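Local structure of Low molecular weight heat shock protein (Xanthomonas axonopodis pv. citri, 3GLA) at residues N14-Y19 against D74-D79. The protein is a small heat-shock protein of the alpha-crystallin family that probably acts as a chaperone, binding unfolding proteins under stress. Numbering follows the deposited sequence.
Sequences NHFVLY and DSADAD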
loop_
_atom_site.group_PDB
_atom_site.type_symbol
_atom_site.label_atom_id
_atom_site.label_comp_id
_atom_site.label_asym_id
_atom_site.label_seq_id
_atom_site.Cartn_x
_atom_site.Cartn_y
_atom_site.Cartn_z
ATOM N N ASN B 14 -26.037 -1.748 -2.658
ATOM C CA ASN B 14 -26.330 -1.951 -1.218
ATOM C C ASN B 14 -25.288 -1.421 -0.227
ATOM O O ASN B 14 -25.481 -1.518 0.993
ATOM C CB ASN B 14 -26.352 -3.457 -0.933
ATOM C CG ASN B 14 -27.444 -4.152 -1.668
ATOM O OD1 ASN B 14 -27.233 -5.254 -2.233
ATOM N ND2 ASN B 14 -28.604 -3.486 -1.741
ATOM N N HIS B 15 -24.150 -0.917 -0.734
ATOM C CA HIS B 15 -23.032 -0.667 0.185
ATOM C C HIS B 15 -22.182 0.427 -0.437
ATOM O O HIS B 15 -22.230 0.680 -1.672
ATOM C CB HIS B 15 -22.053 -1.819 0.245
ATOM C CG HIS B 15 -22.588 -3.061 0.810
ATOM N ND1 HIS B 15 -22.465 -3.396 2.154
ATOM C CD2 HIS B 15 -23.205 -4.101 0.201
ATOM C CE1 HIS B 15 -23.032 -4.573 2.348
ATOM N NE2 HIS B 15 -23.489 -5.023 1.185
ATOM N N PHE B 16 -21.521 1.134 0.448
ATOM C CA PHE B 16 -20.331 1.886 -0.044
ATOM C C PHE B 16 -19.108 0.990 0.259
ATOM O O PHE B 16 -19.141 0.161 1.194
ATOM C CB PHE B 16 -20.221 3.064 0.746
ATOM C CG PHE B 16 -21.312 4.024 0.454
ATOM C CD1 PHE B 16 -22.506 3.955 1.174
ATOM C CD2 PHE B 16 -21.178 4.943 -0.599
ATOM C CE1 PHE B 16 -23.555 4.840 0.913
ATOM C CE2 PHE B 16 -22.217 5.885 -0.896
ATOM C CZ PHE B 16 -23.439 5.817 -0.134
ATOM N N VAL B 17 -18.038 1.167 -0.521
ATOM C CA VAL B 17 -16.878 0.378 -0.218
ATOM C C VAL B 17 -15.720 1.406 -0.262
ATOM O O VAL B 17 -15.636 2.223 -1.202
ATOM C CB VAL B 17 -16.565 -0.663 -1.219
ATOM C CG1 VAL B 17 -15.331 -1.469 -0.821
ATOM C CG2 VAL B 17 -17.801 -1.691 -1.479
ATOM N N LEU B 18 -14.894 1.390 0.782
ATOM C CA LEU B 18 -13.720 2.233 0.741
ATOM C C LEU B 18 -12.540 1.329 0.687
ATOM O O LEU B 18 -12.472 0.322 1.407
ATOM C CB LEU B 18 -13.684 3.074 1.951
ATOM C CG LEU B 18 -12.530 4.067 2.039
ATOM C CD1 LEU B 18 -13.014 5.374 2.886
ATOM C CD2 LEU B 18 -11.239 3.329 2.658
ATOM N N TYR B 19 -11.607 1.647 -0.210
ATOM C CA TYR B 19 -10.422 0.792 -0.320
ATOM C C TYR B 19 -9.273 1.711 0.016
ATOM O O TYR B 19 -9.182 2.812 -0.517
ATOM C CB TYR B 19 -10.213 0.364 -1.767
ATOM C CG TYR B 19 -11.369 -0.379 -2.357
ATOM C CD1 TYR B 19 -11.452 -1.743 -2.250
ATOM C CD2 TYR B 19 -12.356 0.329 -3.035
ATOM C CE1 TYR B 19 -12.556 -2.442 -2.836
ATOM C CE2 TYR B 19 -13.387 -0.319 -3.611
ATOM C CZ TYR B 19 -13.449 -1.691 -3.511
ATOM O OH TYR B 19 -14.595 -2.277 -4.065
ATOM N N ASP B 74 -25.933 10.179 3.367
ATOM C CA ASP B 74 -26.776 9.819 4.466
ATOM C C ASP B 74 -27.261 8.436 4.404
ATOM O O ASP B 74 -27.623 7.851 5.464
ATOM C CB ASP B 74 -27.982 10.763 4.474
ATOM C CG ASP B 74 -27.660 12.042 5.191
ATOM O OD1 ASP B 74 -28.565 12.912 5.294
ATOM O OD2 ASP B 74 -26.516 12.195 5.702
ATOM N N SER B 75 -27.266 7.846 3.244
ATOM C CA SER B 75 -27.667 6.481 3.132
ATOM C C SER B 75 -26.710 5.478 3.821
ATOM O O SER B 75 -27.031 4.340 4.083
ATOM C CB SER B 75 -27.788 6.032 1.715
ATOM O OG SER B 75 -26.506 6.080 0.975
ATOM N N ALA B 76 -25.500 5.934 4.072
ATOM C CA ALA B 76 -24.534 4.924 4.539
ATOM C C ALA B 76 -24.880 4.631 5.991
ATOM O O ALA B 76 -25.138 5.517 6.770
ATOM C CB ALA B 76 -23.084 5.596 4.452
ATOM N N ASP B 77 -24.753 3.390 6.368
ATOM C CA ASP B 77 -25.104 3.046 7.759
ATOM C C ASP B 77 -23.836 2.696 8.558
ATOM O O ASP B 77 -23.296 1.644 8.371
ATOM C CB ASP B 77 -25.906 1.772 7.583
ATOM C CG ASP B 77 -26.508 1.287 8.910
ATOM O OD1 ASP B 77 -27.354 0.368 8.786
ATOM O OD2 ASP B 77 -26.130 1.758 9.984
ATOM N N ALA B 78 -23.471 3.611 9.432
ATOM C CA ALA B 78 -22.254 3.540 10.221
ATOM C C ALA B 78 -22.234 2.306 11.056
ATOM O O ALA B 78 -21.241 1.640 11.179
ATOM C CB ALA B 78 -22.188 4.772 11.111
ATOM N N ASP B 79 -23.418 1.876 11.453
ATOM C CA ASP B 79 -23.393 0.763 12.396
ATOM C C ASP B 79 -23.051 -0.540 11.806
ATOM O O ASP B 79 -22.795 -1.505 12.591
ATOM C CB ASP B 79 -24.824 0.704 13.074
ATOM C CG ASP B 79 -25.115 1.920 13.842
ATOM O OD1 ASP B 79 -26.294 2.207 14.220
ATOM O OD2 ASP B 79 -24.212 2.732 14.276
#
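Phe16 reaches from its strand to Ser75 and Ala76 with one border of its ring, the CD1, CE1 and CZ side. Its CB already points toward the loop, and chi1 of -70°, with CG beside the backbone N, sets where the ring stands from there. Ser75 meets the ring at its edge, OG lying near the ring plane, 3.2 Å from Phe16 CE1 and 3.3 Å from Phe16 CZ; OG thus lies beside the rim carbons and not over a ring face. The methyl of Ala76 comes in obliquely, its CB 3.6 Å from Phe16 CE1 and 3.7 Å from Phe16 CD1, and supplies the apolar part of the contact. No hydrogen bond crosses between the segments. Farther along the loop, Asp77 OD2 accepts a bent bond (141°) from Asp79 N (3.1 Å), met from above the carboxylate plane, an Asx turn over the start of the 3-10 segment at Ala78. Lys96 makes a cation-pi contact with Phe16 and touches Ser75; the Phe16 side chain also touches Pro73. In this alpha-crystallin-type beta-sandwich, the contact joins strand 15-21 to the loop between strands 64-71 and 82-86, with Ala76 packing on Ile94 of strand 89-95 and Met34 of strand 31-35, one from each sheet.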